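Local coordinates for nucleoprotein (PDB 4JNG) that encapsidates the viral RNA genome, shielding it from nucleases within a helical nucleocapsid that serves as template for transcription and replication, at residues Y158-E163 with K178-Q183; M164-V167 with N171-V174. One frame throughout, in Å; residues are numbered along the deposited sequence.

Contact 1 (Y158-E163 with K178-Q183); sequences YPLVIE and KKVLRQ. With nucleotides of chain A.
Glu163 and Val180 run alongside one another head to tail, and carboxylate oxygen OE2 of Glu163 comes within 3.5 Å of Val180 CG1, while OE1 is taken up in a salt bridge with Arg166. Two further flat groups, both on 178-183, turn to RNA, whose nucleotides all belong to chain A. The guanidinium of Arg182 presents its edge to the phosphate of U23 of chain A, which lies in its plane; NE gives OP2 of that phosphate a fairly straight bond (2.9 Å, 160°). The Gln183 amide holds Lys179 O in its own plane, NE2 to O 3.2 Å, yet NE2 stands above the plane of that carbonyl. Arg182 N reaches the same oxygen from the opposite face, so two N-H groups grip it. NE2 also donates to O3' of U22, which together with the backbone bond should fix how the amide is rotated.

Lys179 runs extended and bends only at its last torsion (chi4 61°), which brings NZ between successive phosphates: 2.7 Å from U23 OP1 and 2.8 Å from U24 OP2. Lys178 NZ makes a weak bond to the O4 of U24 and bonds a second uracil O4 of the RNA.

The side turned to helix 158-168 is mainly aliphatic. Val180 points CG2 at the helix backbone, 3.7 Å from Leu160 CA, and the Leu160 side chain crosses Val180 and Leu181 at about a right angle, its CD1 touching Val180 CG2 and Leu181 CD2. The segment 178-183 thus divides its side chains between helix and RNA. Helix 158-168 is backed by helix 198-209 through Val161 and by helix 138-142 through Tyr158, while Arg223 and Thr224 of a second subunit pack on Leu160 and Leu181.

Contact 2 (M164-V167 with N171-V174); sequences MHRV and NMDV. With nucleotides of chain A.
Cation and thioether meet first: the end of Met172 is laid over one face of the Arg166 guanidinium, with SD 3.4 Å from CZ. The methionine is extended until its last torsion, where a bend (chi3 -70°) folds the methyl back over the flat group; CE is modelled above the centre of that face, but it sits too close to U27 of chain A for its exact place to be trusted. NH1 lies beside the O2 atoms of U27 and U28 of chain A, though the model is too tight there for these approaches to be relied on. NH2, for its part, has Glu163 as partner. Experiment places Arg166 among the RNA-binding residues.

Among polar backbone groups, a weak bond runs from Met172 N to Arg166 O (3.4 Å, 160°), where the chain turns back beside the end of the helix.

Apolar contacts complete the set. Val167 CG2 lies 4.1 Å from Met172 CG, the two side chains crossing at about a right angle, and Val167 CG1 meets Val174 CG1 at 4.2 Å.

The loop 171-174 thereby folds over the C-terminal part of helix 158-168 on its way to helix 177-181, whose Met177 touches both Met164 and Val167; on another side, His165 stacks on Phe205 of helix 198-209.

Overall arrangement
Both contacts draw on helix 158-168, and their segments adjoin in the sequence, with contact 2 nested inside the loop that contact 1 closes. Their centres lie about 11 Å apart. Contact 1 is the deeper, partly buried and joining two helices through aliphatic side chains, with its basic residues turned outward to RNA phosphates and uracil oxygens. Contact 2 is a surface contact between a helix end and a loop, where a sulfur-bearing side chain packs on an arginine beside uracil bases. Both place basic residues against the RNA, one set from the segment 178-183 and the other, Arg166, from helix 158-168.

Contact 1 (Y158-E163 with K178-Q183)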
loop_
_atom_site.group_PDB
_atom_site.type_symbol
_atom_site.label_atom_id
_atom_site.label_comp_id
_atom_site.label_asym_id
_atom_site.label_seq_id
_atom_site.Cartn_x
_atom_site.Cartn_y
_atom_site.Cartn_z
ATOM N N TYR B 158 16.490 23.896 -18.083
ATOM C CA TYR B 158 15.154 23.899 -17.475
ATOM C C TYR B 158 14.805 22.635 -16.675
ATOM O O TYR B 158 14.233 22.743 -15.594
ATOM C CB TYR B 158 14.065 24.216 -18.512
ATOM C CG TYR B 158 13.967 25.696 -18.798
ATOM C CD1 TYR B 158 13.658 26.592 -17.778
ATOM C CD2 TYR B 158 14.212 26.208 -20.065
ATOM C CE1 TYR B 158 13.580 27.952 -18.016
ATOM C CE2 TYR B 158 14.135 27.570 -20.311
ATOM C CZ TYR B 158 13.817 28.434 -19.283
ATOM O OH TYR B 158 13.737 29.784 -19.517
ATOM N N PRO B 159 15.140 21.439 -17.198
ATOM C CA PRO B 159 14.791 20.223 -16.460
ATOM C C PRO B 159 15.459 20.142 -15.081
ATOM O O PRO B 159 14.860 19.631 -14.144
ATOM C CB PRO B 159 15.291 19.095 -17.373
ATOM C CG PRO B 159 15.354 19.698 -18.729
ATOM C CD PRO B 159 15.718 21.136 -18.518
ATOM N N LEU B 160 16.684 20.651 -14.979
ATOM C CA LEU B 160 17.402 20.727 -13.708
ATOM C C LEU B 160 16.677 21.581 -12.682
ATOM O O LEU B 160 16.449 21.138 -11.557
ATOM C CB LEU B 160 18.812 21.288 -13.912
ATOM C CG LEU B 160 19.579 21.641 -12.631
ATOM C CD1 LEU B 160 19.752 20.430 -11.730
ATOM C CD2 LEU B 160 20.923 22.252 -12.988
ATOM N N VAL B 161 16.328 22.805 -13.071
ATOM C CA VAL B 161 15.707 23.751 -12.142
ATOM C C VAL B 161 14.229 23.427 -11.910
ATOM O O VAL B 161 13.714 23.654 -10.817
ATOM C CB VAL B 161 15.905 25.229 -12.569
ATOM C CG1 VAL B 161 17.387 25.538 -12.741
ATOM C CG2 VAL B 161 15.131 25.573 -13.838
ATOM N N ILE B 162 13.552 22.887 -12.925
ATOM C CA ILE B 162 12.183 22.370 -12.754
ATOM C C ILE B 162 12.125 21.321 -11.635
ATOM O O ILE B 162 11.129 21.222 -10.915
ATOM C CB ILE B 162 11.635 21.750 -14.057
ATOM C CG1 ILE B 162 11.266 22.854 -15.063
ATOM C CG2 ILE B 162 10.399 20.893 -13.777
ATOM C CD1 ILE B 162 11.010 22.355 -16.475
ATOM N N GLU B 163 13.186 20.532 -11.509
ATOM C CA GLU B 163 13.243 19.495 -10.487
ATOM C C GLU B 163 13.563 20.096 -9.122
ATOM O O GLU B 163 12.981 19.692 -8.114
ATOM C CB GLU B 163 14.266 18.428 -10.861
ATOM C CG GLU B 163 13.790 17.017 -10.569
ATOM C CD GLU B 163 14.042 16.070 -11.728
ATOM O OE1 GLU B 163 13.122 15.889 -12.554
ATOM O OE2 GLU B 163 15.158 15.518 -11.816
ATOM N N LYS B 178 18.535 12.704 -8.204
ATOM C CA LYS B 178 19.727 11.892 -8.343
ATOM C C LYS B 178 20.255 11.895 -9.774
ATOM O O LYS B 178 21.440 12.167 -9.997
ATOM C CB LYS B 178 19.407 10.465 -7.913
ATOM C CG LYS B 178 20.585 9.513 -7.949
ATOM C CD LYS B 178 20.160 8.121 -7.518
ATOM C CE LYS B 178 19.367 7.411 -8.608
ATOM N NZ LYS B 178 18.646 6.223 -8.081
ATOM N N LYS B 179 19.376 11.608 -10.738
ATOM C CA LYS B 179 19.804 11.471 -12.126
ATOM C C LYS B 179 20.323 12.772 -12.710
ATOM O O LYS B 179 21.420 12.813 -13.279
ATOM C CB LYS B 179 18.670 10.939 -13.016
ATOM C CG LYS B 179 19.182 10.497 -14.379
ATOM C CD LYS B 179 18.102 9.916 -15.274
ATOM C CE LYS B 179 18.563 9.868 -16.730
ATOM N NZ LYS B 179 19.758 9.015 -16.968
ATOM N N VAL B 180 19.529 13.828 -12.587
ATOM C CA VAL B 180 19.854 15.097 -13.224
ATOM C C VAL B 180 21.173 15.659 -12.704
ATOM O O VAL B 180 21.969 16.210 -13.468
ATOM C CB VAL B 180 18.703 16.132 -13.095
ATOM C CG1 VAL B 180 18.493 16.576 -11.653
ATOM C CG2 VAL B 180 18.962 17.331 -13.997
ATOM N N LEU B 181 21.433 15.470 -11.414
ATOM C CA LEU B 181 22.628 16.029 -10.805
ATOM C C LEU B 181 23.922 15.401 -11.318
ATOM O O LEU B 181 24.990 16.000 -11.161
ATOM C CB LEU B 181 22.520 15.979 -9.280
ATOM C CG LEU B 181 21.393 16.910 -8.811
ATOM C CD1 LEU B 181 21.018 16.647 -7.363
ATOM C CD2 LEU B 181 21.770 18.371 -9.024
ATOM N N ARG B 182 23.837 14.229 -11.954
ATOM C CA ARG B 182 25.020 13.653 -12.604
ATOM C C ARG B 182 24.999 13.667 -14.135
ATOM O O ARG B 182 25.887 13.099 -14.771
ATOM C CB ARG B 182 25.345 12.254 -12.067
ATOM C CG ARG B 182 24.215 11.251 -11.985
ATOM C CD ARG B 182 24.797 9.924 -11.511
ATOM N NE ARG B 182 23.845 8.819 -11.632
ATOM C CZ ARG B 182 23.202 8.236 -10.622
ATOM N NH1 ARG B 182 23.390 8.629 -9.362
ATOM N NH2 ARG B 182 22.365 7.239 -10.875
ATOM N N GLN B 183 24.021 14.349 -14.725
ATOM C CA GLN B 183 24.043 14.596 -16.161
ATOM C C GLN B 183 25.072 15.670 -16.457
ATOM O O GLN B 183 25.393 16.483 -15.584
ATOM C CB GLN B 183 22.662 15.031 -16.660
ATOM C CG GLN B 183 21.596 13.974 -16.455
ATOM C CD GLN B 183 22.014 12.629 -17.020
ATOM O OE1 GLN B 183 22.334 12.516 -18.207
ATOM N NE2 GLN B 183 22.033 11.605 -16.174
ATOM P P U A 23 23.056 8.389 -15.513
ATOM O OP1 U A 23 21.779 9.037 -15.162
ATOM O OP2 U A 23 23.964 7.947 -14.427
ATOM O "O5'" U A 23 22.727 7.187 -16.492
ATOM C "C5'" U A 23 22.686 5.900 -15.935
ATOM C "C4'" U A 23 22.420 4.857 -16.980
ATOM O "O4'" U A 23 23.335 3.763 -16.702
ATOM C "C3'" U A 23 21.010 4.266 -16.929
ATOM O "O3'" U A 23 20.164 4.694 -18.005
ATOM C "C2'" U A 23 21.259 2.759 -16.926
ATOM O "O2'" U A 23 21.377 2.186 -18.208
ATOM C "C1'" U A 23 22.602 2.669 -16.207
ATOM N N1 U A 23 22.492 2.773 -14.741
ATOM C C2 U A 23 21.926 1.699 -14.083
ATOM O O2 U A 23 21.544 0.697 -14.661
ATOM N N3 U A 23 21.836 1.838 -12.720
ATOM C C4 U A 23 22.244 2.915 -11.962
ATOM O O4 U A 23 22.090 2.890 -10.739
ATOM C C5 U A 23 22.815 3.988 -12.715
ATOM C C6 U A 23 22.922 3.881 -14.044
ATOM P P U A 24 18.692 5.267 -17.710
ATOM O OP1 U A 24 18.010 5.511 -19.029
ATOM O OP2 U A 24 18.807 6.377 -16.737
ATOM O "O5'" U A 24 17.953 4.069 -16.974
ATOM C "C5'" U A 24 17.854 2.763 -17.555
ATOM C "C4'" U A 24 17.297 1.794 -16.542
ATOM O "O4'" U A 24 18.306 1.500 -15.534
ATOM C "C3'" U A 24 16.105 2.289 -15.737
ATOM O "O3'" U A 24 14.887 2.142 -16.444
ATOM C "C2'" U A 24 16.178 1.397 -14.504
ATOM O "O2'" U A 24 15.709 0.075 -14.689
ATOM C "C1'" U A 24 17.685 1.346 -14.269
ATOM N N1 U A 24 18.186 2.395 -13.367
ATOM C C2 U A 24 18.025 2.195 -12.009
ATOM O O2 U A 24 17.479 1.208 -11.546
ATOM N N3 U A 24 18.518 3.201 -11.214
ATOM C C4 U A 24 19.145 4.357 -11.627
ATOM O O4 U A 24 19.535 5.168 -10.787
ATOM C C5 U A 24 19.270 4.492 -13.046
ATOM C C6 U A 24 18.795 3.531 -13.848
ATOM P P U A 22 29.038 8.298 -14.676
ATOM O OP1 U A 22 30.212 7.906 -15.491
ATOM O OP2 U A 22 29.231 9.018 -13.391
ATOM O "O5'" U A 22 28.068 9.149 -15.610
ATOM C "C5'" U A 22 27.014 9.942 -15.047
ATOM C "C4'" U A 22 26.008 10.293 -16.116
ATOM O "O4'" U A 22 26.680 10.937 -17.223
ATOM C "C3'" U A 22 25.233 9.116 -16.706
ATOM O "O3'" U A 22 23.860 9.353 -16.466
ATOM C "C2'" U A 22 25.600 9.112 -18.192
ATOM O "O2'" U A 22 24.533 8.785 -19.063
ATOM C "C1'" U A 22 26.052 10.553 -18.417
ATOM N N1 U A 22 27.019 10.695 -19.513
ATOM C C2 U A 22 26.737 11.605 -20.515
ATOM O O2 U A 22 25.734 12.299 -20.520
ATOM N N3 U A 22 27.682 11.681 -21.506
ATOM C C4 U A 22 28.850 10.955 -21.603
ATOM O O4 U A 22 29.598 11.138 -22.564
ATOM C C5 U A 22 29.070 10.036 -20.529
ATOM C C6 U A 22 28.169 9.939 -19.545
#

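Contact 2 (M164-V167 with N171-V174)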
loop_
_atom_site.group_PDB
_atom_site.type_symbol
_atom_site.label_atom_id
_atom_site.label_comp_id
_atom_site.label_asym_id
_atom_site.label_seq_id
_atom_site.Cartn_x
_atom_site.Cartn_y
_atom_site.Cartn_z
ATOM N N MET B 164 14.482 21.063 -9.093
ATOM C CA MET B 164 14.770 21.803 -7.867
ATOM C C MET B 164 13.472 22.370 -7.309
ATOM O O MET B 164 13.120 22.105 -6.160
ATOM C CB MET B 164 15.785 22.929 -8.114
ATOM C CG MET B 164 17.234 22.468 -8.119
ATOM S SD MET B 164 18.398 23.803 -8.465
ATOM C CE MET B 164 19.960 22.945 -8.308
ATOM N N HIS B 165 12.751 23.122 -8.141
ATOM C CA HIS B 165 11.458 23.688 -7.754
ATOM C C HIS B 165 10.460 22.626 -7.285
ATOM O O HIS B 165 9.630 22.906 -6.422
ATOM C CB HIS B 165 10.849 24.508 -8.903
ATOM C CG HIS B 165 11.522 25.829 -9.121
ATOM N ND1 HIS B 165 11.454 26.856 -8.205
ATOM C CD2 HIS B 165 12.275 26.290 -10.148
ATOM C CE1 HIS B 165 12.137 27.894 -8.657
ATOM N NE2 HIS B 165 12.643 27.577 -9.836
ATOM N N ARG B 166 10.524 21.423 -7.851
ATOM C CA ARG B 166 9.631 20.346 -7.415
ATOM C C ARG B 166 9.940 19.892 -5.984
ATOM O O ARG B 166 9.031 19.530 -5.248
ATOM C CB ARG B 166 9.680 19.149 -8.366
ATOM C CG ARG B 166 8.793 19.284 -9.599
ATOM C CD ARG B 166 8.495 17.921 -10.200
ATOM N NE ARG B 166 9.715 17.188 -10.546
ATOM C CZ ARG B 166 9.745 15.938 -11.009
ATOM N NH1 ARG B 166 8.628 15.249 -11.181
ATOM N NH2 ARG B 166 10.899 15.355 -11.285
ATOM N N VAL B 167 11.214 19.911 -5.598
ATOM C CA VAL B 167 11.607 19.585 -4.225
ATOM C C VAL B 167 11.179 20.706 -3.271
ATOM O O VAL B 167 10.748 20.448 -2.143
ATOM C CB VAL B 167 13.137 19.363 -4.119
ATOM C CG1 VAL B 167 13.583 19.231 -2.664
ATOM C CG2 VAL B 167 13.554 18.136 -4.921
ATOM N N ASN B 171 6.459 18.617 -2.480
ATOM C CA ASN B 171 7.293 17.868 -1.545
ATOM C C ASN B 171 7.781 16.583 -2.200
ATOM O O ASN B 171 7.572 15.478 -1.691
ATOM C CB ASN B 171 6.544 17.615 -0.238
ATOM C CG ASN B 171 6.239 18.901 0.507
ATOM O OD1 ASN B 171 5.078 19.279 0.667
ATOM N ND2 ASN B 171 7.286 19.594 0.953
ATOM N N MET B 172 8.426 16.763 -3.352
ATOM C CA MET B 172 9.034 15.675 -4.101
ATOM C C MET B 172 10.160 15.069 -3.286
ATOM O O MET B 172 11.076 15.777 -2.884
ATOM C CB MET B 172 9.591 16.198 -5.438
ATOM C CG MET B 172 10.726 15.377 -6.045
ATOM S SD MET B 172 10.766 15.457 -7.851
ATOM C CE MET B 172 9.290 14.502 -8.131
ATOM N N ASP B 173 10.090 13.759 -3.066
ATOM C CA ASP B 173 11.203 13.019 -2.493
ATOM C C ASP B 173 12.494 13.584 -3.084
ATOM O O ASP B 173 12.620 13.708 -4.301
ATOM C CB ASP B 173 11.053 11.532 -2.811
ATOM C CG ASP B 173 12.275 10.720 -2.429
ATOM O OD1 ASP B 173 12.841 10.948 -1.337
ATOM O OD2 ASP B 173 12.653 9.835 -3.226
ATOM N N VAL B 174 13.441 13.934 -2.219
ATOM C CA VAL B 174 14.648 14.656 -2.647
ATOM C C VAL B 174 15.497 13.816 -3.608
ATOM O O VAL B 174 16.350 14.349 -4.319
ATOM C CB VAL B 174 15.522 15.121 -1.455
ATOM C CG1 VAL B 174 16.456 16.245 -1.891
ATOM C CG2 VAL B 174 14.659 15.586 -0.283
ATOM P P U A 27 5.230 5.965 -9.393
ATOM O OP1 U A 27 3.949 5.214 -9.400
ATOM O OP2 U A 27 5.906 6.261 -10.684
ATOM O "O5'" U A 27 4.971 7.334 -8.611
ATOM C "C5'" U A 27 5.946 7.902 -7.708
ATOM C "C4'" U A 27 5.680 9.371 -7.418
ATOM O "O4'" U A 27 6.957 10.074 -7.391
ATOM C "C3'" U A 27 4.787 10.149 -8.389
ATOM O "O3'" U A 27 3.455 10.262 -7.898
ATOM C "C2'" U A 27 5.441 11.528 -8.426
ATOM O "O2'" U A 27 5.047 12.374 -7.363
ATOM C "C1'" U A 27 6.917 11.172 -8.281
ATOM N N1 U A 27 7.578 10.783 -9.539
ATOM C C2 U A 27 8.407 11.708 -10.148
ATOM O O2 U A 27 8.603 12.820 -9.697
ATOM N N3 U A 27 8.993 11.278 -11.313
ATOM C C4 U A 27 8.843 10.049 -11.919
ATOM O O4 U A 27 9.442 9.814 -12.969
ATOM C C5 U A 27 7.970 9.152 -11.231
ATOM C C6 U A 27 7.383 9.537 -10.093
ATOM P P U A 28 2.226 10.540 -8.898
ATOM O OP1 U A 28 1.000 10.682 -8.074
ATOM O OP2 U A 28 2.264 9.520 -9.975
ATOM O "O5'" U A 28 2.557 11.973 -9.514
ATOM C "C5'" U A 28 2.247 13.175 -8.786
ATOM C "C4'" U A 28 2.628 14.397 -9.587
ATOM O "O4'" U A 28 4.055 14.406 -9.830
ATOM C "C3'" U A 28 2.009 14.489 -10.972
ATOM O "O3'" U A 28 0.679 14.983 -10.889
ATOM C "C2'" U A 28 2.976 15.413 -11.708
ATOM O "O2'" U A 28 2.688 16.789 -11.573
ATOM C "C1'" U A 28 4.320 15.038 -11.072
ATOM N N1 U A 28 5.114 14.116 -11.897
ATOM C C2 U A 28 6.208 14.626 -12.565
ATOM O O2 U A 28 6.539 15.799 -12.498
ATOM N N3 U A 28 6.906 13.713 -13.315
ATOM C C4 U A 28 6.627 12.370 -13.465
ATOM O O4 U A 28 7.353 11.676 -14.177
ATOM C C5 U A 28 5.478 11.917 -12.744
ATOM C C6 U A 28 4.776 12.785 -12.007
#